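Local coordinates for transposon Tn7 transposition protein TnsA (PDB 1T0F) that forms the Tn7 transposase together with TnsB and, as a restriction enzyme-like endonuclease, cuts the 5' DNA strands at the transposon ends, at residues K30-W35 and D81-F86; R49-K54 and C261-V266; F70-W75 and F246-S251; L88-T93 and D111-T116. One frame throughout, in Å; residues are numbered along the deposited sequence.

Contact 1 (K30-W35 and D81-F86)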
# COMPACT_ATOMS: atom_id res chain seq x y z
N LYS A 30 -6.55 13.44 -6.81
CA LYS A 30 -7.83 13.44 -6.14
C LYS A 30 -8.97 12.83 -6.96
O LYS A 30 -10.00 12.45 -6.40
CB LYS A 30 -8.19 14.88 -5.72
CG LYS A 30 -9.39 14.98 -4.81
CD LYS A 30 -9.15 16.00 -3.69
CE LYS A 30 -10.39 16.17 -2.83
NZ LYS A 30 -10.86 14.89 -2.23
N ASP A 31 -8.79 12.73 -8.27
CA ASP A 31 -9.81 12.19 -9.17
C ASP A 31 -9.76 10.67 -9.35
O ASP A 31 -10.67 10.08 -9.93
CB ASP A 31 -9.71 12.83 -10.55
CG ASP A 31 -9.79 14.34 -10.49
OD1 ASP A 31 -10.79 14.86 -9.96
OD2 ASP A 31 -8.85 15.01 -10.98
N TYR A 32 -8.70 10.04 -8.86
CA TYR A 32 -8.57 8.59 -9.00
C TYR A 32 -9.54 7.81 -8.13
O TYR A 32 -9.84 8.21 -7.00
CB TYR A 32 -7.14 8.16 -8.64
CG TYR A 32 -6.90 6.67 -8.74
CD1 TYR A 32 -6.80 6.03 -9.98
CD2 TYR A 32 -6.77 5.89 -7.59
CE1 TYR A 32 -6.58 4.66 -10.07
CE2 TYR A 32 -6.55 4.51 -7.67
CZ TYR A 32 -6.45 3.90 -8.91
OH TYR A 32 -6.20 2.55 -8.99
N ILE A 33 -10.03 6.70 -8.67
CA ILE A 33 -10.92 5.81 -7.93
C ILE A 33 -10.30 4.41 -8.08
O ILE A 33 -10.10 3.94 -9.18
CB ILE A 33 -12.35 5.79 -8.54
CG1 ILE A 33 -12.96 7.19 -8.49
CG2 ILE A 33 -13.22 4.83 -7.76
CD1 ILE A 33 -14.39 7.25 -9.00
N PRO A 34 -9.97 3.75 -6.96
CA PRO A 34 -9.37 2.41 -7.04
C PRO A 34 -10.31 1.35 -7.59
O PRO A 34 -11.53 1.45 -7.43
CB PRO A 34 -8.97 2.13 -5.59
CG PRO A 34 -10.06 2.83 -4.82
CD PRO A 34 -10.20 4.15 -5.56
N TRP A 35 -9.75 0.34 -8.24
CA TRP A 35 -10.57 -0.74 -8.80
C TRP A 35 -11.21 -1.54 -7.67
O TRP A 35 -12.39 -1.86 -7.72
CB TRP A 35 -9.71 -1.65 -9.69
CG TRP A 35 -10.46 -2.84 -10.23
CD1 TRP A 35 -10.34 -4.14 -9.83
CD2 TRP A 35 -11.47 -2.82 -11.25
NE1 TRP A 35 -11.21 -4.94 -10.54
CE2 TRP A 35 -11.92 -4.15 -11.41
CE3 TRP A 35 -12.04 -1.81 -12.04
CZ2 TRP A 35 -12.91 -4.50 -12.34
CZ3 TRP A 35 -13.03 -2.16 -12.96
CH2 TRP A 35 -13.45 -3.50 -13.10
N ASP A 81 1.95 10.99 -6.57
CA ASP A 81 0.65 10.34 -6.57
C ASP A 81 0.80 8.87 -6.20
O ASP A 81 1.83 8.26 -6.44
CB ASP A 81 -0.01 10.46 -7.96
CG ASP A 81 -1.50 10.12 -7.94
OD1 ASP A 81 -2.07 9.95 -6.84
OD2 ASP A 81 -2.11 10.05 -9.03
N ILE A 82 -0.24 8.34 -5.57
CA ILE A 82 -0.28 6.94 -5.16
C ILE A 82 -1.64 6.43 -5.62
O ILE A 82 -2.67 6.89 -5.13
CB ILE A 82 -0.19 6.78 -3.63
CG1 ILE A 82 1.19 7.23 -3.14
CG2 ILE A 82 -0.43 5.31 -3.24
CD1 ILE A 82 1.30 7.33 -1.62
N ARG A 83 -1.64 5.52 -6.59
CA ARG A 83 -2.87 4.95 -7.11
C ARG A 83 -2.95 3.47 -6.73
O ARG A 83 -2.34 2.62 -7.37
CB ARG A 83 -2.93 5.14 -8.63
CG ARG A 83 -3.32 6.58 -9.03
CD ARG A 83 -3.30 6.81 -10.55
NE ARG A 83 -1.94 6.87 -11.10
CZ ARG A 83 -1.65 6.78 -12.40
NH1 ARG A 83 -2.61 6.63 -13.29
NH2 ARG A 83 -0.39 6.88 -12.81
N GLU A 84 -3.69 3.18 -5.67
CA GLU A 84 -3.83 1.82 -5.16
C GLU A 84 -4.86 0.99 -5.93
O GLU A 84 -5.78 1.55 -6.54
CB GLU A 84 -4.22 1.84 -3.67
CG GLU A 84 -5.69 2.18 -3.36
CD GLU A 84 -5.97 3.68 -3.28
OE1 GLU A 84 -5.17 4.50 -3.79
OE2 GLU A 84 -7.02 4.05 -2.71
N GLN A 85 -4.69 -0.33 -5.89
CA GLN A 85 -5.59 -1.26 -6.56
C GLN A 85 -5.79 -0.81 -8.01
O GLN A 85 -6.92 -0.60 -8.47
CB GLN A 85 -6.95 -1.31 -5.84
CG GLN A 85 -6.93 -1.18 -4.31
CD GLN A 85 -6.04 -2.20 -3.60
OE1 GLN A 85 -5.77 -3.29 -4.12
NE2 GLN A 85 -5.58 -1.85 -2.40
N PHE A 86 -4.68 -0.67 -8.73
CA PHE A 86 -4.70 -0.22 -10.12
C PHE A 86 -4.99 -1.39 -11.06
O PHE A 86 -4.22 -2.35 -11.14
CB PHE A 86 -3.36 0.43 -10.48
CG PHE A 86 -3.37 1.12 -11.81
CD1 PHE A 86 -3.95 2.37 -11.95
CD2 PHE A 86 -2.82 0.50 -12.92
CE1 PHE A 86 -3.98 3.00 -13.19
CE2 PHE A 86 -2.84 1.13 -14.17
CZ PHE A 86 -3.43 2.38 -14.30
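Tyr-32 carries this buried contact. Its CG lies anti to the backbone N (chi1 179°), which sends the ring across the strand that holds Arg-83 and Glu-84. One ring face rests on the aliphatic part of Arg-83. Arg-83 CG sits over the ring centre, 3.6 Å from the Tyr-32 centroid, a CH-pi contact. The end of Arg-83 leads away, and its guanidinium plane stands 86° from the ring. At the ring's far end, Tyr-32 OH donates to Glu-84 O at 2.7 Å. That donor approaches from above the carbonyl plane. Phe-86 CD1 lies 4.0 Å from Tyr-32 CE1 and adds an apolar neighbour.

Further along, Pro-34 CB meets Glu-84 O at 3.4 Å. Pro-34 and the Glu-84 side chain lie side by side. Trp-35 N then donates to Gln-85 O at 3.0 Å, within the carbonyl plane. The two hydrogen bonds thus take the consecutive carbonyls of Glu-84 and Gln-85.

The second shell fixes the polar ends. Arg-83 NH2 forms a salt bridge with Asp-121, and Glu-84 OE1 one with Arg-57. Gln-85 NE2 is bonded to the active-site residue Glu-66 and to His-60 O. The chain turns a corner at Gln-85, whose backbone pairs with Asp-117, a magnesium ligand. The arrangement is a loop laid against an outer strand of the restriction enzyme-like (PD-(D/E)XK) nuclease core, close to its metal site.

Contact 2 (R49-K54 and C261-V266)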
# COMPACT_ATOMS: atom_id res chain seq x y z
N ARG A 49 -8.82 2.30 5.80
CA ARG A 49 -9.21 3.45 5.01
C ARG A 49 -8.34 4.54 5.61
O ARG A 49 -8.43 4.83 6.81
CB ARG A 49 -10.69 3.76 5.21
CG ARG A 49 -11.60 2.79 4.46
CD ARG A 49 -11.72 3.19 3.01
NE ARG A 49 -12.98 3.89 2.76
CZ ARG A 49 -13.14 4.87 1.88
NH1 ARG A 49 -12.10 5.30 1.16
NH2 ARG A 49 -14.33 5.42 1.70
N ILE A 50 -7.48 5.14 4.80
CA ILE A 50 -6.59 6.15 5.33
C ILE A 50 -6.44 7.38 4.44
O ILE A 50 -6.31 7.28 3.22
CB ILE A 50 -5.20 5.53 5.63
CG1 ILE A 50 -4.30 6.56 6.33
CG2 ILE A 50 -4.55 5.04 4.36
CD1 ILE A 50 -3.10 5.94 7.02
N TYR A 51 -6.46 8.53 5.09
CA TYR A 51 -6.33 9.80 4.38
C TYR A 51 -4.87 10.04 3.98
O TYR A 51 -3.95 9.69 4.72
CB TYR A 51 -6.81 10.94 5.29
CG TYR A 51 -6.72 12.30 4.66
CD1 TYR A 51 -7.62 12.69 3.67
CD2 TYR A 51 -5.71 13.20 5.03
CE1 TYR A 51 -7.53 13.95 3.07
CE2 TYR A 51 -5.61 14.45 4.43
CZ TYR A 51 -6.53 14.82 3.45
OH TYR A 51 -6.45 16.06 2.86
N SER A 52 -4.68 10.63 2.80
CA SER A 52 -3.35 10.93 2.29
C SER A 52 -3.18 12.43 2.07
O SER A 52 -4.04 13.06 1.47
CB SER A 52 -3.12 10.23 0.95
OG SER A 52 -2.10 10.88 0.19
N HIS A 53 -2.07 12.99 2.55
CA HIS A 53 -1.82 14.42 2.35
C HIS A 53 -1.40 14.65 0.91
O HIS A 53 -1.67 15.71 0.33
CB HIS A 53 -0.71 14.93 3.28
CG HIS A 53 -1.04 14.85 4.73
ND1 HIS A 53 -0.40 15.62 5.68
CD2 HIS A 53 -1.91 14.06 5.41
CE1 HIS A 53 -0.85 15.31 6.88
NE2 HIS A 53 -1.77 14.36 6.75
N LYS A 54 -0.75 13.65 0.31
CA LYS A 54 -0.30 13.77 -1.07
C LYS A 54 -1.40 13.78 -2.12
O LYS A 54 -1.32 14.54 -3.08
CB LYS A 54 0.70 12.65 -1.39
CG LYS A 54 2.02 12.81 -0.64
CD LYS A 54 2.99 11.70 -0.98
CE LYS A 54 4.34 11.94 -0.31
NZ LYS A 54 5.02 13.16 -0.83
N CYS A 261 3.32 16.17 10.75
CA CYS A 261 2.73 17.03 9.74
C CYS A 261 1.23 16.89 9.93
O CYS A 261 0.69 15.78 9.83
CB CYS A 261 3.14 16.56 8.34
SG CYS A 261 2.45 17.58 7.01
N ILE A 262 0.56 18.00 10.21
CA ILE A 262 -0.87 18.00 10.44
C ILE A 262 -1.61 18.67 9.30
O ILE A 262 -1.29 19.79 8.91
CB ILE A 262 -1.23 18.72 11.75
CG1 ILE A 262 -0.55 18.02 12.93
CG2 ILE A 262 -2.73 18.75 11.94
CD1 ILE A 262 -0.88 18.62 14.27
N SER A 263 -2.61 17.97 8.78
CA SER A 263 -3.40 18.49 7.67
C SER A 263 -4.56 19.36 8.14
O SER A 263 -5.18 19.09 9.17
CB SER A 263 -3.94 17.34 6.83
OG SER A 263 -4.73 16.48 7.64
N GLN A 264 -4.84 20.42 7.38
CA GLN A 264 -5.95 21.33 7.67
C GLN A 264 -7.11 20.82 6.84
O GLN A 264 -7.13 21.01 5.63
CB GLN A 264 -5.64 22.75 7.19
CG GLN A 264 -4.40 23.41 7.75
CD GLN A 264 -4.19 24.79 7.15
OE1 GLN A 264 -5.05 25.66 7.26
NE2 GLN A 264 -3.04 24.99 6.52
N VAL A 265 -8.07 20.16 7.47
CA VAL A 265 -9.18 19.62 6.71
C VAL A 265 -10.52 20.20 7.10
O VAL A 265 -10.74 20.60 8.25
CB VAL A 265 -9.27 18.09 6.82
CG1 VAL A 265 -7.97 17.46 6.35
CG2 VAL A 265 -9.57 17.69 8.26
N VAL A 266 -11.42 20.25 6.13
CA VAL A 266 -12.76 20.76 6.33
C VAL A 266 -13.73 19.59 6.24
O VAL A 266 -13.69 18.80 5.29
CB VAL A 266 -13.14 21.80 5.27
CG1 VAL A 266 -14.58 22.25 5.47
CG2 VAL A 266 -12.20 22.99 5.35
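His-53 is the centre of this surface contact. From CB, its CG lies anti to the carbonyl carbon (chi1 -64°), and the imidazole extends toward the chain at Cys-261 to Ser-263. Past CG, His-53 ND1 faces Cys-261 SG at 3.7 Å. The sulfur stands at the edge of the ring. CD2, on the other branch, has Ser-263 CB as its neighbour. At the tip, Cys-261 O lies at the ring's edge, near its plane, 3.4 Å from His-53 CE1. His-53 NE2 is 3.7 Å from Ser-263 CB. This methylene lies over one face of the imidazole, offset toward the rim, 3.8 Å from the His-53 centroid, in a CH-pi contact. NE2 also makes weak hydrogen bonds to Gly-242 O and Phe-243 O.

Ser-263 OG takes the crowded position between its backbone N and carbonyl carbon (chi1 58°). It is hydrogen-bonded to Phe-243 O, and Ser-263 OG lies 3.9 Å from Tyr-51 CE2. The Tyr-51 side chain meets Val-265 tip to tip, with Val-265 CG1 4.1 Å from Tyr-51 OH.

Tyr-51 ends strand 48-51, and its ring also meets that of Phe-243. Strand 261-262 pairs with strand 244-245. Ile-262 points away from residues 49-54 and packs on helix 198-207, which Val-265 also touches at Leu-198. The contact therefore joins the 48-51 hairpin to the small C-terminal sheet.

Contact 3 (F70-W75 and F246-S251)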
# COMPACT_ATOMS: atom_id res chain seq x y z
N PHE A 70 1.85 1.67 2.04
CA PHE A 70 1.25 2.98 1.85
C PHE A 70 1.91 4.02 2.77
O PHE A 70 2.30 5.10 2.32
CB PHE A 70 -0.25 2.95 2.15
CG PHE A 70 -0.88 4.31 2.18
CD1 PHE A 70 -1.26 4.94 1.00
CD2 PHE A 70 -1.00 5.01 3.38
CE1 PHE A 70 -1.76 6.24 1.02
CE2 PHE A 70 -1.49 6.31 3.41
CZ PHE A 70 -1.87 6.93 2.23
N LEU A 71 2.01 3.72 4.06
CA LEU A 71 2.62 4.66 5.00
C LEU A 71 4.06 4.99 4.60
O LEU A 71 4.51 6.13 4.73
CB LEU A 71 2.57 4.10 6.42
CG LEU A 71 1.18 3.93 7.03
CD1 LEU A 71 1.27 3.16 8.34
CD2 LEU A 71 0.54 5.29 7.25
N SER A 72 4.79 3.99 4.11
CA SER A 72 6.17 4.20 3.67
C SER A 72 6.21 5.11 2.45
O SER A 72 7.10 5.96 2.33
CB SER A 72 6.84 2.85 3.35
OG SER A 72 6.80 1.98 4.47
N LEU A 73 5.27 4.93 1.52
CA LEU A 73 5.22 5.76 0.31
C LEU A 73 4.83 7.21 0.63
O LEU A 73 5.43 8.15 0.10
CB LEU A 73 4.21 5.19 -0.69
CG LEU A 73 4.55 3.85 -1.35
CD1 LEU A 73 3.32 3.35 -2.11
CD2 LEU A 73 5.74 4.02 -2.29
N GLU A 74 3.83 7.37 1.49
CA GLU A 74 3.33 8.69 1.89
C GLU A 74 4.39 9.48 2.65
O GLU A 74 4.35 10.71 2.70
CB GLU A 74 2.07 8.50 2.76
CG GLU A 74 1.41 9.77 3.28
CD GLU A 74 0.62 10.54 2.22
OE1 GLU A 74 0.15 9.93 1.23
OE2 GLU A 74 0.44 11.76 2.40
N TRP A 75 5.36 8.77 3.22
CA TRP A 75 6.45 9.42 3.95
C TRP A 75 7.48 10.06 3.01
O TRP A 75 8.07 11.09 3.33
CB TRP A 75 7.16 8.39 4.83
CG TRP A 75 8.36 8.93 5.55
CD1 TRP A 75 8.38 9.61 6.73
CD2 TRP A 75 9.72 8.85 5.11
NE1 TRP A 75 9.67 9.97 7.06
CE2 TRP A 75 10.51 9.51 6.08
CE3 TRP A 75 10.35 8.28 4.00
CZ2 TRP A 75 11.90 9.62 5.97
CZ3 TRP A 75 11.74 8.39 3.88
CH2 TRP A 75 12.49 9.06 4.86
N PHE A 246 3.93 11.26 10.45
CA PHE A 246 5.14 11.54 11.21
C PHE A 246 6.34 10.80 10.63
O PHE A 246 6.24 10.16 9.59
CB PHE A 246 4.94 11.12 12.66
CG PHE A 246 4.71 9.64 12.85
CD1 PHE A 246 3.50 9.06 12.49
CD2 PHE A 246 5.71 8.84 13.40
CE1 PHE A 246 3.28 7.68 12.68
CE2 PHE A 246 5.50 7.47 13.59
CZ PHE A 246 4.29 6.89 13.23
N ASN A 247 7.49 10.91 11.30
CA ASN A 247 8.68 10.21 10.82
C ASN A 247 8.55 8.75 11.25
O ASN A 247 9.00 8.37 12.33
CB ASN A 247 9.95 10.83 11.42
CG ASN A 247 11.21 10.21 10.84
OD1 ASN A 247 11.14 9.32 10.00
ND2 ASN A 247 12.37 10.68 11.30
N ILE A 248 7.93 7.95 10.39
CA ILE A 248 7.70 6.53 10.66
C ILE A 248 8.96 5.71 10.79
O ILE A 248 8.92 4.58 11.28
CB ILE A 248 6.81 5.90 9.56
CG1 ILE A 248 7.54 5.95 8.21
CG2 ILE A 248 5.51 6.64 9.45
CD1 ILE A 248 6.90 5.08 7.13
N TYR A 249 10.09 6.26 10.34
CA TYR A 249 11.35 5.54 10.43
C TYR A 249 12.00 5.73 11.79
O TYR A 249 13.08 5.21 12.06
CB TYR A 249 12.28 6.00 9.30
CG TYR A 249 11.89 5.37 7.98
CD1 TYR A 249 12.20 4.03 7.71
CD2 TYR A 249 11.14 6.07 7.04
CE1 TYR A 249 11.77 3.42 6.52
CE2 TYR A 249 10.71 5.47 5.87
CZ TYR A 249 11.02 4.15 5.61
OH TYR A 249 10.60 3.56 4.44
N LYS A 250 11.31 6.46 12.66
CA LYS A 250 11.77 6.70 14.02
C LYS A 250 10.60 6.31 14.90
O LYS A 250 9.45 6.55 14.54
CB LYS A 250 12.11 8.17 14.21
CG LYS A 250 12.64 8.52 15.59
CD LYS A 250 13.01 10.00 15.67
CE LYS A 250 14.09 10.35 14.67
NZ LYS A 250 14.49 11.78 14.75
N SER A 251 10.88 5.69 16.05
CA SER A 251 9.81 5.31 16.96
C SER A 251 8.96 6.56 17.18
O SER A 251 9.49 7.66 17.36
CB SER A 251 10.39 4.84 18.29
OG SER A 251 9.37 4.39 19.16
O HOH W 1 9.29 0.71 4.92
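An Asx turn at Asn-247, within a type I beta turn from Asn-247 to Lys-250, docks here on the last turns of helix 64-75. The adjoining residue, Glu-76, is an active-site residue by similarity. Trp-75 carries the contact. Its CG is anti to the backbone N (chi1 176°), so the indole reaches out over the turn.

The Tyr-249 ring comes edge-on to one face of this indole, a T-shaped pair. Tyr-249 CE2 lies 3.4 Å from Trp-75 CE3, and the planes stand at 68°. Phe-246 O lies at the indole's edge, 3.6 Å from Trp-75 CD1. Ile-248 has CG1 in the crowded position between its backbone N and carbonyl carbon. From there CG1 touches Trp-75 CD1, while Ile-248 CD1 reaches the helix backbone, 3.5 Å from Leu-71 O.

Asn-247 OD1 accepts from Tyr-249 N at 3.3 Å, which closes the Asx turn. The same oxygen, Asn-247 OD1, takes a weak, bent bond from Trp-75 NE1 at 3.4 Å. An alanine at Asn-247 would lose both and would probably loosen the turn that presents Ile-248 and Tyr-249 to the indole.

A water links the two sides at the far end. It donates to Ser-72 OG at 2.8 Å and is 3.2 Å from Tyr-249 OH. Ser-72 OG is also bonded to Ala-68 O in the helix. Apolar side chains of the other protein chain pack on Ser-72, Leu-73 and Tyr-249. Asn-247 OD1 thus serves two N-H groups, one weakly, and probably steadies turn and indole together, while packing does most of the holding.

Contact 4 (L88-T93 and D111-T116)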
# COMPACT_ATOMS: atom_id res chain seq x y z
N LEU A 88 -5.40 -3.70 -14.44
CA LEU A 88 -4.61 -3.94 -15.64
C LEU A 88 -5.61 -4.24 -16.76
O LEU A 88 -6.51 -5.05 -16.58
CB LEU A 88 -3.68 -5.14 -15.43
CG LEU A 88 -2.93 -5.22 -14.09
CD1 LEU A 88 -1.91 -6.35 -14.16
CD2 LEU A 88 -2.23 -3.90 -13.81
N LEU A 89 -5.43 -3.58 -17.90
CA LEU A 89 -6.33 -3.75 -19.05
C LEU A 89 -6.55 -5.22 -19.40
O LEU A 89 -5.63 -5.92 -19.82
CB LEU A 89 -5.76 -3.04 -20.28
CG LEU A 89 -6.71 -3.00 -21.49
CD1 LEU A 89 -7.94 -2.19 -21.11
CD2 LEU A 89 -6.02 -2.37 -22.69
N PRO A 90 -7.80 -5.70 -19.25
CA PRO A 90 -8.16 -7.09 -19.55
C PRO A 90 -7.70 -7.62 -20.90
O PRO A 90 -7.20 -8.74 -21.00
CB PRO A 90 -9.68 -7.09 -19.41
CG PRO A 90 -9.90 -6.08 -18.34
CD PRO A 90 -8.97 -4.96 -18.75
N SER A 91 -7.85 -6.83 -21.96
CA SER A 91 -7.43 -7.28 -23.27
C SER A 91 -5.93 -7.56 -23.29
O SER A 91 -5.48 -8.48 -23.98
CB SER A 91 -7.81 -6.25 -24.35
OG SER A 91 -7.21 -4.99 -24.12
N ASP A 92 -5.16 -6.79 -22.53
CA ASP A 92 -3.72 -7.01 -22.48
C ASP A 92 -3.39 -8.25 -21.64
O ASP A 92 -2.61 -9.08 -22.07
CB ASP A 92 -2.98 -5.80 -21.87
CG ASP A 92 -2.83 -4.65 -22.86
OD1 ASP A 92 -2.59 -4.90 -24.06
OD2 ASP A 92 -2.94 -3.48 -22.42
N THR A 93 -3.98 -8.38 -20.46
CA THR A 93 -3.68 -9.55 -19.63
C THR A 93 -4.19 -10.83 -20.30
O THR A 93 -3.61 -11.90 -20.14
CB THR A 93 -4.23 -9.42 -18.20
OG1 THR A 93 -5.66 -9.30 -18.22
CG2 THR A 93 -3.64 -8.17 -17.51
N ASP A 111 -13.69 -14.26 -16.36
CA ASP A 111 -12.31 -13.78 -16.31
C ASP A 111 -12.32 -12.57 -15.39
O ASP A 111 -13.17 -11.69 -15.52
CB ASP A 111 -11.80 -13.40 -17.70
CG ASP A 111 -11.38 -14.61 -18.52
OD1 ASP A 111 -11.45 -15.75 -18.01
OD2 ASP A 111 -10.96 -14.41 -19.68
N GLN A 112 -11.37 -12.54 -14.46
CA GLN A 112 -11.29 -11.45 -13.50
C GLN A 112 -10.32 -10.36 -13.94
O GLN A 112 -9.37 -10.62 -14.68
CB GLN A 112 -10.86 -12.00 -12.13
CG GLN A 112 -11.84 -13.00 -11.52
CD GLN A 112 -13.21 -12.38 -11.25
OE1 GLN A 112 -13.37 -11.56 -10.34
NE2 GLN A 112 -14.20 -12.78 -12.04
N VAL A 113 -10.59 -9.14 -13.49
CA VAL A 113 -9.72 -8.03 -13.82
C VAL A 113 -8.58 -8.08 -12.81
O VAL A 113 -8.81 -8.08 -11.60
CB VAL A 113 -10.45 -6.68 -13.67
CG1 VAL A 113 -9.45 -5.53 -13.87
CG2 VAL A 113 -11.58 -6.59 -14.70
N MET A 114 -7.35 -8.14 -13.30
CA MET A 114 -6.19 -8.17 -12.43
C MET A 114 -5.87 -6.75 -11.97
O MET A 114 -6.24 -5.78 -12.64
CB MET A 114 -4.99 -8.75 -13.18
CG MET A 114 -5.17 -10.19 -13.61
SD MET A 114 -3.73 -10.87 -14.42
CE MET A 114 -2.64 -11.12 -12.97
N SER A 115 -5.21 -6.62 -10.82
CA SER A 115 -4.85 -5.30 -10.31
C SER A 115 -3.49 -5.33 -9.63
O SER A 115 -3.06 -6.36 -9.10
CB SER A 115 -5.92 -4.78 -9.34
OG SER A 115 -6.03 -5.58 -8.18
N THR A 116 -2.80 -4.20 -9.68
CA THR A 116 -1.49 -4.05 -9.06
C THR A 116 -1.75 -3.19 -7.83
O THR A 116 -2.41 -2.16 -7.90
CB THR A 116 -0.50 -3.36 -10.03
OG1 THR A 116 -0.17 -4.27 -11.08
CG2 THR A 116 0.79 -2.96 -9.31
O HOH W 2 -6.92 -7.64 -16.07
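A backbone pairing beside the end of strand 79-87, running on into a helix start, makes this contact at the end of the nuclease sheet. Strands 79-87 and 115-122 are antiparallel neighbours, and the pairing here lies where the first passes into helix 90-100. Leu-88 N donates to Met-114 O at 2.9 Å, nearly straight (167°). The other half of the link goes through a water. It donates to Leu-88 O at 2.7 Å and accepts from Met-114 N at 2.8 Å, so it bridges the two backbones. It also lies 3.0 Å from Thr-93 OG1.

The Leu-88 side chain crosses that of Met-114 obliquely and that of Thr-116 at about a right angle. Leu-88 CD1 touches Met-114 CB at 4.0 Å, and Leu-88 CD2 lies 3.4 Å from Thr-116 OG1. That hydroxyl is hydrogen-bonded to Glu-152 and Trp-156 of helix 143-159. Tyr-155 and Trp-156 of the same helix also touch Leu-88. An alanine at Leu-88 would remove both methyl branches and would probably loosen the fit between the two segments and helix 143-159.

Around the helix start, Pro-90 CG meets Val-113 CG2 at 4.0 Å. With CG anti to the carbonyl carbon and chi2 anti, Met-114 SD lies 4.1 Å from Thr-93 CB. Leu-89 is the N-cap residue. Residues 93-111 are assigned by similarity as a DNA-binding helix-turn-helix. The contact joins the two ends of the segment between strands 79-87 and 115-122, in a PD-(D/E)XK-type core.

In the fold
Contacts 1 and 4 share the mixed sheet, in which strands 79-87 and 115-122 are neighbours. Their centres are about 16 Å apart, and Phe-86 O probably bonds Thr-116 N between them. Contact 4 lies within the span of contact 3, and contact 3 within that of contact 2. Contact 1 precedes contact 4 and alternates with 2 and 3. Contacts 2 and 3, centres about 14 Å apart, tie the C-terminal region to the N-terminal part. Glu-74 of helix 64-75 probably bonds Ser-52 between them. Ile-82 of contact 1 packs on that helix. The centre of contact 4 is about 31 Å from those of contacts 2 and 3. The metal site thus lies near contacts 1 and 4.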